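Local coordinates for protein CytC3 (Streptomyces, PDB 3GJA) that acts as a nonheme iron halogenase, probably chlorinating a carrier-bound amino acid at an unactivated carbon with the help of 2-oxoglutarate and oxygen, at residues E158-Q164 with A241-G247; L283-V289 with N300-R304; E21-Y25 with L165-T169. All blocks are in the same frame, centred on the assembly; numbering follows the deposited sequence.

Contact 1 of 3, residues E158-Q164 with A241-G247; sequences EQNGCLQ and ASLPHTG
Leu163 and Ser242 face each other as the non-hydrogen-bonded pair of a two-stranded antiparallel sheet, and beside them Gln164 and Ala241 exchange both backbone bonds, Gln164 N to Ala241 O at 2.7 Å and Ala241 N to Gln164 O at 2.9 Å. Leu243 N then reaches Cys162 O at 3.2 Å, almost straight at 173°. Packing is tight at Gly161, which closes a type I turn from Glu158: its CA lies 3.1 Å from Leu243 O, where a beta carbon would clash. Leu243 fills the same region, setting CD1 against Glu158 CB and Cys162 SG while the extended Gln164 side chain passes across it at roughly a right angle. On the solvent side Thr246 N still bonds directly to Gln159 O at 2.9 Å, but the junction beside it is looser: one water donates to Glu158 O and Pro244 O and accepts from Thr246 OG1. The buried His245 ring packs against the turn, swung under Asn160 by its first torsion (chi1 -176°); Asn160 CA lies over one face, 4.2 Å from the centroid, while ND1 accepts from Gly247 N at 3.1 Å. With an alanine here, Gly247 N would probably lose its acceptor and Asn160 CA the surface beneath it. Because NE2 bonds to Asp251 O while ND1 takes an N-H, the ring is probably neutral, its proton on NE2.

Contact 2 of 3, residues L283-V289 with N300-R304; sequences LEKYGAV and NRIAR
Ala288 O is gripped twice from the segment 300-304: Ala303 N donates to it at 2.9 Å, and Ile302 CA brings a C-H to the same oxygen at 3.4 Å. The second backbone bond runs the other way, from Ala288 N to Arg301 O at 2.8 Å and nearly straight (170°), although the donor stands above the carbonyl plane. The two bonds straddle Ile302 and make a single bridge, just where the chain enters strand 289-290 at the edge of the main sheet. Small residues allow this closeness. Gly287 CA rests 3.8 Å from Ala303 CB, and a beta carbon on the glycine would run into both that methyl and Ile302 C. Ile302 turns CD1 back over the bridge to within 4.1 Å of Ala288 CB.

Arg301 has the largest share of buried surface of any residue here. Its CG stands anti to the carbonyl carbon (chi1 -73°) and the chain runs extended to NE, passing Tyr286 O with CD and laying one face of the guanidinium against Leu283. The leucine CB sits 3.7 Å above that plane, toward its rim, and the two side chains cross at about a right angle. Beyond the contact, Arg301 NH2 bonds to Thr271 O, and Tyr286 OH to Trp101 O on strand 98-108. One face of the guanidinium is thus covered by hydrocarbon, and its charge is probably eased by carbonyl oxygens such as Thr271 O; no carboxylate faces it from segment 283-289.

Contact 3 of 3, residues E21-Y25 with L165-T169; sequences ERDGY and LMPGT
Tyr25 and Leu165 meet through the face of the ring: Leu165 CB stands over its centre, 3.7 Å from the centroid and 13° off the normal, a close CH-pi contact. The two side chains slide past each other in opposite directions, and Leu165 CG lies near Tyr25 CG. Tyr25 takes the position with CG between the backbone N and the carbonyl carbon (chi1 66°), and from there the ring reaches across to the other segment. Its edge meets backbone, with CE1 3.5 Å from Met166 O, while Tyr25 OH ends 3.8 Å from Pro167 CG.

Here helix 14-23 gives way to strand 25-30, an outermost strand of the main sheet in the double-stranded beta-helix (cupin) fold of the PhyH family. Gly24 makes the change of direction at positive phi, where a side chain would be jammed against the preceding carbonyl, and Met224, from a loop, touches both Tyr25 and Leu165.

Asp23, the last helical residue, holds the other end of the contact. Its OD1 accepts Gly168 N at 3.2 Å, met on the anti side and 35° out of the carboxylate plane, and the same oxygen lies 3.6 Å from Pro167 CA. One residue earlier, Arg22 O receives a weak bond from Thr169 OG1 at 3.3 Å, close to where residues 170-172 are missing from the model.

Overall arrangement
Contacts 1 and 3 are neighbours, their centres about 19 Å apart, and they share strand 163-165: this strand pairs with strand 240-242 in contact 1, and the chain then runs directly on into 165-169 to meet the end of helix 14-23. Along the sequence these two contacts interlock, whereas contact 2 opens only after both have closed. It lies on the other side of the chain's centre, about 34 Å from contact 1 and 32 Å from contact 3, centre to centre. Contact 3 sits at strand 25-30 and contact 2 at strand 289-290, so these two lie at the two edge strands of the six-stranded sheet, which early and late parts of the chain supply.

Contact 1 of 3, residues E158-Q164 with A241-G247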
ATOM      1  N   GLU A 158      -1.663  13.911 -15.196  1.00 39.40           N
ATOM      2  CA  GLU A 158      -2.929  13.656 -15.857  1.00 41.58           C
ATOM      3  C   GLU A 158      -2.629  12.963 -17.173  1.00 40.16           C
ATOM      4  O   GLU A 158      -3.332  12.036 -17.570  1.00 41.97           O
ATOM      5  CB  GLU A 158      -3.686  14.956 -16.108  1.00 42.41           C
ATOM      6  CG  GLU A 158      -4.250  15.572 -14.844  1.00 46.62           C
ATOM      7  CD  GLU A 158      -5.161  16.744 -15.134  1.00 50.94           C
ATOM      8  OE1 GLU A 158      -6.210  16.530 -15.784  1.00 51.42           O
ATOM      9  OE2 GLU A 158      -4.827  17.875 -14.718  1.00 51.85           O
ATOM     10  N   GLN A 159      -1.567  13.402 -17.838  1.00 38.89           N
ATOM     11  CA  GLN A 159      -1.178  12.804 -19.109  1.00 38.77           C
ATOM     12  C   GLN A 159      -0.765  11.346 -18.917  1.00 36.03           C
ATOM     13  O   GLN A 159      -0.971  10.524 -19.803  1.00 34.37           O
ATOM     14  CB  GLN A 159      -0.027  13.590 -19.742  1.00 39.82           C
ATOM     15  CG  GLN A 159       0.347  13.074 -21.118  1.00 43.13           C
ATOM     16  CD  GLN A 159       1.241  14.028 -21.890  1.00 46.01           C
ATOM     17  OE1 GLN A 159       2.435  14.152 -21.611  1.00 45.30           O
ATOM     18  NE2 GLN A 159       0.658  14.717 -22.866  1.00 46.11           N
ATOM     19  N   ASN A 160      -0.189  11.059 -17.748  1.00 35.44           N
ATOM     20  CA  ASN A 160       0.284   9.722 -17.329  1.00 34.95           C
ATOM     21  C   ASN A 160      -0.799   8.755 -16.872  1.00 32.11           C
ATOM     22  O   ASN A 160      -0.517   7.577 -16.647  1.00 30.19           O
ATOM     23  CB  ASN A 160       1.259   9.848 -16.141  1.00 38.27           C
ATOM     24  CG  ASN A 160       2.663   9.606 -16.543  1.00 39.99           C
ATOM     25  OD1 ASN A 160       2.913   9.143 -17.657  1.00 45.77           O
ATOM     26  ND2 ASN A 160       3.600   9.904 -15.659  1.00 37.69           N
ATOM     27  N   GLY A 161      -2.007   9.267 -16.670  1.00 30.78           N
ATOM     28  CA  GLY A 161      -3.097   8.436 -16.195  1.00 32.29           C
ATOM     29  C   GLY A 161      -3.156   8.397 -14.673  1.00 32.97           C
ATOM     30  O   GLY A 161      -3.380   7.334 -14.079  1.00 33.11           O
ATOM     31  N   CYS A 162      -2.967   9.553 -14.038  1.00 34.01           N
ATOM     32  CA  CYS A 162      -2.991   9.648 -12.578  1.00 36.05           C
ATOM     33  C   CYS A 162      -4.333   9.278 -11.964  1.00 38.24           C
ATOM     34  O   CYS A 162      -5.371   9.297 -12.627  1.00 38.78           O
ATOM     35  CB  CYS A 162      -2.631  11.062 -12.121  1.00 36.74           C
ATOM     36  SG  CYS A 162      -3.904  12.301 -12.515  1.00 37.03           S
ATOM     37  N   LEU A 163      -4.301   8.960 -10.676  1.00 40.28           N
ATOM     38  CA  LEU A 163      -5.494   8.589  -9.938  1.00 42.10           C
ATOM     39  C   LEU A 163      -6.429   9.789  -9.804  1.00 42.59           C
ATOM     40  O   LEU A 163      -6.016  10.943  -9.956  1.00 39.75           O
ATOM     41  CB  LEU A 163      -5.109   8.080  -8.541  1.00 45.15           C
ATOM     42  CG  LEU A 163      -4.096   6.925  -8.473  1.00 46.77           C
ATOM     43  CD1 LEU A 163      -3.612   6.736  -7.039  1.00 46.69           C
ATOM     44  CD2 LEU A 163      -4.733   5.644  -9.006  1.00 48.08           C
ATOM     45  N   GLN A 164      -7.694   9.502  -9.517  1.00 43.38           N
ATOM     46  CA  GLN A 164      -8.710  10.530  -9.334  1.00 43.63           C
ATOM     47  C   GLN A 164      -9.495  10.214  -8.065  1.00 45.46           C
ATOM     48  O   GLN A 164      -9.954   9.086  -7.873  1.00 44.42           O
ATOM     49  CB  GLN A 164      -9.657  10.546 -10.526  1.00 43.00           C
ATOM     50  CG  GLN A 164      -9.018  10.974 -11.821  1.00 40.29           C
ATOM     51  CD  GLN A 164      -9.914  10.701 -13.005  1.00 42.56           C
ATOM     52  OE1 GLN A 164     -10.006   9.570 -13.476  1.00 40.72           O
ATOM     53  NE2 GLN A 164     -10.596  11.736 -13.484  1.00 40.24           N
ATOM     54  N   ALA A 241     -11.176   6.890  -9.227  1.00 34.21           N
ATOM     55  CA  ALA A 241     -11.122   6.577 -10.645  1.00 34.21           C
ATOM     56  C   ALA A 241      -9.697   6.851 -11.111  1.00 34.62           C
ATOM     57  O   ALA A 241      -8.834   7.183 -10.308  1.00 37.00           O
ATOM     58  CB  ALA A 241     -12.107   7.458 -11.412  1.00 32.55           C
ATOM     59  N   SER A 242      -9.447   6.711 -12.404  1.00 34.11           N
ATOM     60  CA  SER A 242      -8.121   6.978 -12.939  1.00 34.65           C
ATOM     61  C   SER A 242      -8.247   7.372 -14.403  1.00 34.50           C
ATOM     62  O   SER A 242      -9.118   6.885 -15.118  1.00 34.20           O
ATOM     63  CB  SER A 242      -7.217   5.748 -12.801  1.00 33.23           C
ATOM     64  OG  SER A 242      -7.710   4.658 -13.564  1.00 36.02           O
ATOM     65  N   LEU A 243      -7.371   8.267 -14.835  1.00 36.95           N
ATOM     66  CA  LEU A 243      -7.375   8.754 -16.205  1.00 36.39           C
ATOM     67  C   LEU A 243      -6.626   7.795 -17.121  1.00 37.25           C
ATOM     68  O   LEU A 243      -5.835   6.971 -16.660  1.00 35.46           O
ATOM     69  CB  LEU A 243      -6.697  10.128 -16.261  1.00 35.99           C
ATOM     70  CG  LEU A 243      -7.430  11.337 -15.666  1.00 38.99           C
ATOM     71  CD1 LEU A 243      -6.464  12.503 -15.567  1.00 37.24           C
ATOM     72  CD2 LEU A 243      -8.628  11.725 -16.543  1.00 35.34           C
ATOM     73  N   PRO A 244      -6.893   7.868 -18.434  1.00 35.93           N
ATOM     74  CA  PRO A 244      -6.193   6.989 -19.372  1.00 35.59           C
ATOM     75  C   PRO A 244      -4.804   7.584 -19.553  1.00 35.42           C
ATOM     76  O   PRO A 244      -4.577   8.740 -19.204  1.00 34.62           O
ATOM     77  CB  PRO A 244      -7.029   7.100 -20.640  1.00 36.39           C
ATOM     78  CG  PRO A 244      -7.520   8.513 -20.583  1.00 37.12           C
ATOM     79  CD  PRO A 244      -7.940   8.641 -19.126  1.00 36.82           C
ATOM     80  N   HIS A 245      -3.874   6.801 -20.081  1.00 35.22           N
ATOM     81  CA  HIS A 245      -2.525   7.294 -20.299  1.00 34.74           C
ATOM     82  C   HIS A 245      -2.446   7.780 -21.737  1.00 35.05           C
ATOM     83  O   HIS A 245      -2.433   6.976 -22.665  1.00 34.17           O
ATOM     84  CB  HIS A 245      -1.511   6.174 -20.069  1.00 35.57           C
ATOM     85  CG  HIS A 245      -0.085   6.614 -20.188  1.00 34.96           C
ATOM     86  ND1 HIS A 245       0.362   7.423 -21.212  1.00 32.67           N
ATOM     87  CD2 HIS A 245       1.005   6.315 -19.441  1.00 32.28           C
ATOM     88  CE1 HIS A 245       1.666   7.602 -21.091  1.00 32.12           C
ATOM     89  NE2 HIS A 245       2.080   6.939 -20.026  1.00 30.83           N
ATOM     90  N   THR A 246      -2.383   9.095 -21.909  1.00 35.36           N
ATOM     91  CA  THR A 246      -2.331   9.697 -23.238  1.00 36.99           C
ATOM     92  C   THR A 246      -1.011  10.398 -23.543  1.00 37.84           C
ATOM     93  O   THR A 246      -0.980  11.309 -24.371  1.00 39.87           O
ATOM     94  CB  THR A 246      -3.463  10.737 -23.406  1.00 35.95           C
ATOM     95  OG1 THR A 246      -3.325  11.744 -22.399  1.00 36.98           O
ATOM     96  CG2 THR A 246      -4.833  10.078 -23.244  1.00 35.00           C
ATOM     97  N   GLY A 247       0.069   9.977 -22.881  1.00 37.77           N
ATOM     98  CA  GLY A 247       1.374  10.593 -23.092  1.00 34.48           C
ATOM     99  C   GLY A 247       2.279   9.840 -24.046  1.00 34.76           C
ATOM    100  O   GLY A 247       1.804   9.096 -24.895  1.00 35.68           O
TER
HETATM  101  O   HOH W   1      -4.551  11.332 -19.893  1.00 36.71           O

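Contact 2 of 3, residues L283-V289 with N300-R304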
ATOM      1  N   LEU A 283       2.188 -18.196   1.206  1.00 45.12           N
ATOM      2  CA  LEU A 283       2.404 -17.741   2.578  1.00 43.95           C
ATOM      3  C   LEU A 283       3.588 -18.321   3.336  1.00 43.40           C
ATOM      4  O   LEU A 283       3.918 -17.834   4.414  1.00 41.66           O
ATOM      5  CB  LEU A 283       1.135 -17.961   3.407  1.00 44.36           C
ATOM      6  CG  LEU A 283      -0.021 -16.954   3.285  1.00 47.08           C
ATOM      7  CD1 LEU A 283       0.307 -15.866   2.277  1.00 46.64           C
ATOM      8  CD2 LEU A 283      -1.278 -17.681   2.875  1.00 45.55           C
ATOM      9  N   GLU A 284       4.232 -19.338   2.780  1.00 43.37           N
ATOM     10  CA  GLU A 284       5.368 -19.958   3.454  1.00 45.86           C
ATOM     11  C   GLU A 284       6.315 -18.941   4.090  1.00 46.03           C
ATOM     12  O   GLU A 284       6.554 -18.977   5.297  1.00 46.54           O
ATOM     13  CB  GLU A 284       6.150 -20.838   2.482  1.00 48.27           C
ATOM     14  CG  GLU A 284       7.214 -21.686   3.152  1.00 55.02           C
ATOM     15  CD  GLU A 284       8.026 -22.483   2.150  1.00 60.39           C
ATOM     16  OE1 GLU A 284       7.410 -23.204   1.333  1.00 63.57           O
ATOM     17  OE2 GLU A 284       9.276 -22.392   2.179  1.00 61.75           O
ATOM     18  N   LYS A 285       6.850 -18.027   3.288  1.00 45.91           N
ATOM     19  CA  LYS A 285       7.772 -17.030   3.817  1.00 45.12           C
ATOM     20  C   LYS A 285       7.141 -15.655   4.006  1.00 44.10           C
ATOM     21  O   LYS A 285       7.850 -14.659   4.148  1.00 44.33           O
ATOM     22  CB  LYS A 285       8.992 -16.916   2.905  1.00 46.88           C
ATOM     23  CG  LYS A 285       9.735 -18.225   2.724  1.00 50.48           C
ATOM     24  CD  LYS A 285      10.895 -18.080   1.757  1.00 53.53           C
ATOM     25  CE  LYS A 285      11.529 -19.426   1.459  1.00 56.28           C
ATOM     26  NZ  LYS A 285      12.594 -19.314   0.420  1.00 59.04           N
ATOM     27  N   TYR A 286       5.814 -15.591   4.010  1.00 42.15           N
ATOM     28  CA  TYR A 286       5.155 -14.310   4.197  1.00 41.10           C
ATOM     29  C   TYR A 286       5.138 -13.905   5.656  1.00 42.01           C
ATOM     30  O   TYR A 286       5.141 -14.748   6.552  1.00 43.61           O
ATOM     31  CB  TYR A 286       3.703 -14.332   3.709  1.00 39.83           C
ATOM     32  CG  TYR A 286       2.947 -13.085   4.137  1.00 37.32           C
ATOM     33  CD1 TYR A 286       3.083 -11.884   3.434  1.00 37.44           C
ATOM     34  CD2 TYR A 286       2.180 -13.075   5.306  1.00 36.66           C
ATOM     35  CE1 TYR A 286       2.482 -10.704   3.884  1.00 34.48           C
ATOM     36  CE2 TYR A 286       1.577 -11.900   5.768  1.00 35.75           C
ATOM     37  CZ  TYR A 286       1.735 -10.714   5.050  1.00 36.86           C
ATOM     38  OH  TYR A 286       1.163  -9.536   5.511  1.00 36.74           O
ATOM     39  N   GLY A 287       5.098 -12.598   5.882  1.00 41.38           N
ATOM     40  CA  GLY A 287       5.027 -12.077   7.225  1.00 37.90           C
ATOM     41  C   GLY A 287       4.579 -10.635   7.172  1.00 38.41           C
ATOM     42  O   GLY A 287       4.934  -9.908   6.250  1.00 37.35           O
ATOM     43  N   ALA A 288       3.767 -10.227   8.137  1.00 37.66           N
ATOM     44  CA  ALA A 288       3.332  -8.846   8.215  1.00 38.46           C
ATOM     45  C   ALA A 288       4.464  -8.147   8.976  1.00 38.64           C
ATOM     46  O   ALA A 288       5.151  -8.770   9.789  1.00 38.65           O
ATOM     47  CB  ALA A 288       2.020  -8.739   8.986  1.00 37.08           C
ATOM     48  N   VAL A 289       4.671  -6.866   8.706  1.00 38.85           N
ATOM     49  CA  VAL A 289       5.737  -6.125   9.363  1.00 37.58           C
ATOM     50  C   VAL A 289       5.203  -5.130  10.376  1.00 38.83           C
ATOM     51  O   VAL A 289       4.369  -4.284  10.049  1.00 39.18           O
ATOM     52  CB  VAL A 289       6.597  -5.360   8.328  1.00 38.14           C
ATOM     53  CG1 VAL A 289       7.617  -4.471   9.041  1.00 36.44           C
ATOM     54  CG2 VAL A 289       7.310  -6.349   7.413  1.00 36.54           C
ATOM     55  N   ASN A 300      -1.073 -13.022  13.660  1.00 44.32           N
ATOM     56  CA  ASN A 300      -0.666 -12.879  12.265  1.00 42.38           C
ATOM     57  C   ASN A 300       0.740 -13.411  12.039  1.00 41.78           C
ATOM     58  O   ASN A 300       1.539 -13.469  12.971  1.00 41.26           O
ATOM     59  CB  ASN A 300      -0.665 -11.406  11.848  1.00 41.87           C
ATOM     60  CG  ASN A 300      -2.047 -10.827  11.738  1.00 42.29           C
ATOM     61  OD1 ASN A 300      -2.935 -11.433  11.145  1.00 46.60           O
ATOM     62  ND2 ASN A 300      -2.239  -9.641  12.295  1.00 42.22           N
ATOM     63  N   ARG A 301       1.038 -13.816  10.808  1.00 40.35           N
ATOM     64  CA  ARG A 301       2.391 -14.244  10.492  1.00 40.34           C
ATOM     65  C   ARG A 301       3.148 -12.920  10.596  1.00 40.62           C
ATOM     66  O   ARG A 301       2.649 -11.884  10.153  1.00 38.96           O
ATOM     67  CB  ARG A 301       2.494 -14.787   9.065  1.00 40.89           C
ATOM     68  CG  ARG A 301       1.865 -16.159   8.844  1.00 43.07           C
ATOM     69  CD  ARG A 301       2.304 -16.708   7.494  1.00 46.08           C
ATOM     70  NE  ARG A 301       1.743 -18.017   7.172  1.00 48.06           N
ATOM     71  CZ  ARG A 301       0.443 -18.282   7.105  1.00 50.43           C
ATOM     72  NH1 ARG A 301      -0.448 -17.325   7.346  1.00 51.63           N
ATOM     73  NH2 ARG A 301       0.034 -19.506   6.787  1.00 50.24           N
ATOM     74  N   ILE A 302       4.337 -12.947  11.188  1.00 41.41           N
ATOM     75  CA  ILE A 302       5.123 -11.732  11.384  1.00 40.79           C
ATOM     76  C   ILE A 302       6.540 -11.900  10.868  1.00 41.51           C
ATOM     77  O   ILE A 302       7.139 -12.962  11.015  1.00 41.76           O
ATOM     78  CB  ILE A 302       5.187 -11.354  12.894  1.00 41.75           C
ATOM     79  CG1 ILE A 302       3.783 -11.017  13.409  1.00 42.23           C
ATOM     80  CG2 ILE A 302       6.145 -10.179  13.122  1.00 39.37           C
ATOM     81  CD1 ILE A 302       3.183  -9.742  12.823  1.00 40.97           C
ATOM     82  N   ALA A 303       7.066 -10.842  10.261  1.00 41.92           N
ATOM     83  CA  ALA A 303       8.421 -10.842   9.735  1.00 40.40           C
ATOM     84  C   ALA A 303       9.189  -9.740  10.453  1.00 42.26           C
ATOM     85  O   ALA A 303       8.951  -8.549  10.235  1.00 40.99           O
ATOM     86  CB  ALA A 303       8.404 -10.582   8.234  1.00 41.28           C
ATOM     87  N   ARG A 304      10.102 -10.147  11.326  1.00 40.98           N
ATOM     88  CA  ARG A 304      10.906  -9.198  12.079  1.00 40.63           C
ATOM     89  C   ARG A 304      12.151  -8.867  11.268  1.00 40.11           C
ATOM     90  O   ARG A 304      12.752  -7.816  11.445  1.00 38.92           O
ATOM     91  CB  ARG A 304      11.295  -9.810  13.434  1.00 41.55           C
ATOM     92  CG  ARG A 304      12.338  -9.028  14.239  1.00 41.40           C
ATOM     93  CD  ARG A 304      11.758  -7.855  15.018  1.00 42.36           C
ATOM     94  NE  ARG A 304      12.827  -7.083  15.651  1.00 45.19           N
ATOM     95  CZ  ARG A 304      12.646  -6.147  16.582  1.00 46.12           C
ATOM     96  NH1 ARG A 304      11.426  -5.849  17.009  1.00 47.82           N
ATOM     97  NH2 ARG A 304      13.691  -5.503  17.085  1.00 46.76           N
TER

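Contact 3 of 3, residues E21-Y25 with L165-T169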
ATOM      1  N   GLU A  21     -10.695  12.189   7.430  1.00 49.04           N
ATOM      2  CA  GLU A  21     -11.929  11.559   7.866  1.00 51.87           C
ATOM      3  C   GLU A  21     -13.105  11.890   6.961  1.00 50.88           C
ATOM      4  O   GLU A  21     -13.992  11.064   6.771  1.00 51.51           O
ATOM      5  CB  GLU A  21     -12.258  11.957   9.307  1.00 55.37           C
ATOM      6  CG  GLU A  21     -11.337  11.318  10.330  1.00 62.02           C
ATOM      7  CD  GLU A  21     -11.736  11.625  11.765  1.00 67.18           C
ATOM      8  OE1 GLU A  21     -11.068  11.105  12.687  1.00 69.18           O
ATOM      9  OE2 GLU A  21     -12.711  12.387  11.972  1.00 69.58           O
ATOM     10  N   ARG A  22     -13.128  13.087   6.391  1.00 49.83           N
ATOM     11  CA  ARG A  22     -14.245  13.417   5.525  1.00 50.29           C
ATOM     12  C   ARG A  22     -14.027  13.029   4.066  1.00 48.63           C
ATOM     13  O   ARG A  22     -14.995  12.784   3.349  1.00 48.95           O
ATOM     14  CB  ARG A  22     -14.599  14.904   5.623  1.00 51.87           C
ATOM     15  CG  ARG A  22     -13.504  15.864   5.230  1.00 54.41           C
ATOM     16  CD  ARG A  22     -14.061  17.282   5.111  1.00 55.98           C
ATOM     17  NE  ARG A  22     -12.994  18.272   4.998  1.00 58.43           N
ATOM     18  CZ  ARG A  22     -12.369  18.825   6.034  1.00 59.24           C
ATOM     19  NH1 ARG A  22     -12.708  18.496   7.276  1.00 58.36           N
ATOM     20  NH2 ARG A  22     -11.393  19.701   5.828  1.00 60.03           N
ATOM     21  N   ASP A  23     -12.770  12.946   3.635  1.00 45.07           N
ATOM     22  CA  ASP A  23     -12.467  12.600   2.248  1.00 43.50           C
ATOM     23  C   ASP A  23     -12.099  11.146   1.984  1.00 42.50           C
ATOM     24  O   ASP A  23     -12.315  10.645   0.885  1.00 44.36           O
ATOM     25  CB  ASP A  23     -11.344  13.484   1.711  1.00 42.87           C
ATOM     26  CG  ASP A  23     -11.738  14.928   1.627  1.00 42.76           C
ATOM     27  OD1 ASP A  23     -12.952  15.208   1.680  1.00 43.45           O
ATOM     28  OD2 ASP A  23     -10.839  15.783   1.494  1.00 44.69           O
ATOM     29  N   GLY A  24     -11.539  10.472   2.976  1.00 41.05           N
ATOM     30  CA  GLY A  24     -11.145   9.090   2.781  1.00 39.58           C
ATOM     31  C   GLY A  24      -9.740   9.021   2.208  1.00 39.34           C
ATOM     32  O   GLY A  24      -9.224   7.944   1.923  1.00 39.21           O
ATOM     33  N   TYR A  25      -9.124  10.183   2.023  1.00 38.53           N
ATOM     34  CA  TYR A  25      -7.765  10.250   1.500  1.00 38.10           C
ATOM     35  C   TYR A  25      -7.145  11.581   1.882  1.00 37.36           C
ATOM     36  O   TYR A  25      -7.818  12.469   2.402  1.00 36.14           O
ATOM     37  CB  TYR A  25      -7.746  10.139  -0.025  1.00 38.72           C
ATOM     38  CG  TYR A  25      -8.391  11.318  -0.711  1.00 40.99           C
ATOM     39  CD1 TYR A  25      -9.771  11.364  -0.899  1.00 42.28           C
ATOM     40  CD2 TYR A  25      -7.632  12.416  -1.122  1.00 41.52           C
ATOM     41  CE1 TYR A  25     -10.381  12.468  -1.472  1.00 43.12           C
ATOM     42  CE2 TYR A  25      -8.238  13.533  -1.696  1.00 42.72           C
ATOM     43  CZ  TYR A  25      -9.613  13.549  -1.866  1.00 42.82           C
ATOM     44  OH  TYR A  25     -10.236  14.645  -2.413  1.00 43.89           O
ATOM     45  N   LEU A 165      -9.624  11.207  -7.194  1.00 48.19           N
ATOM     46  CA  LEU A 165     -10.359  11.058  -5.938  1.00 51.18           C
ATOM     47  C   LEU A 165     -11.402  12.171  -5.854  1.00 52.35           C
ATOM     48  O   LEU A 165     -11.262  13.199  -6.504  1.00 53.40           O
ATOM     49  CB  LEU A 165      -9.415  11.186  -4.735  1.00 51.31           C
ATOM     50  CG  LEU A 165      -8.367  10.129  -4.390  1.00 51.65           C
ATOM     51  CD1 LEU A 165      -9.032   8.775  -4.345  1.00 51.86           C
ATOM     52  CD2 LEU A 165      -7.244  10.133  -5.397  1.00 54.53           C
ATOM     53  N   MET A 166     -12.457  11.970  -5.076  1.00 54.14           N
ATOM     54  CA  MET A 166     -13.453  13.025  -4.933  1.00 55.29           C
ATOM     55  C   MET A 166     -13.683  13.322  -3.457  1.00 54.96           C
ATOM     56  O   MET A 166     -13.718  12.412  -2.628  1.00 54.28           O
ATOM     57  CB  MET A 166     -14.781  12.655  -5.619  1.00 56.12           C
ATOM     58  CG  MET A 166     -15.479  11.400  -5.112  1.00 55.49           C
ATOM     59  SD  MET A 166     -17.203  11.294  -5.728  1.00 59.27           S
ATOM     60  CE  MET A 166     -16.954  11.265  -7.507  1.00 55.76           C
ATOM     61  N   PRO A 167     -13.819  14.608  -3.109  1.00 55.76           N
ATOM     62  CA  PRO A 167     -14.047  15.052  -1.730  1.00 56.84           C
ATOM     63  C   PRO A 167     -15.317  14.430  -1.161  1.00 58.73           C
ATOM     64  O   PRO A 167     -16.001  13.678  -1.852  1.00 59.42           O
ATOM     65  CB  PRO A 167     -14.163  16.564  -1.873  1.00 56.10           C
ATOM     66  CG  PRO A 167     -13.286  16.855  -3.043  1.00 56.58           C
ATOM     67  CD  PRO A 167     -13.663  15.762  -4.006  1.00 55.00           C
ATOM     68  N   GLY A 168     -15.635  14.748   0.089  1.00 60.47           N
ATOM     69  CA  GLY A 168     -16.829  14.190   0.697  1.00 63.05           C
ATOM     70  C   GLY A 168     -16.632  12.709   0.937  1.00 65.50           C
ATOM     71  O   GLY A 168     -15.725  12.107   0.370  1.00 65.70           O
ATOM     72  N   THR A 169     -17.477  12.113   1.772  1.00 68.11           N
ATOM     73  CA  THR A 169     -17.348  10.693   2.078  1.00 70.35           C
ATOM     74  C   THR A 169     -17.923   9.827   0.960  1.00 71.12           C
ATOM     75  O   THR A 169     -18.768   8.960   1.264  1.00 70.80           O
ATOM     76  CB  THR A 169     -18.064  10.341   3.402  1.00 71.67           C
ATOM     77  OG1 THR A 169     -17.791  11.354   4.380  1.00 73.88           O
ATOM     78  CG2 THR A 169     -17.564   9.004   3.935  1.00 72.54           C
TER
HETATM   79  O   HOH W   2     -14.251  10.495  -0.828  1.00 51.41           O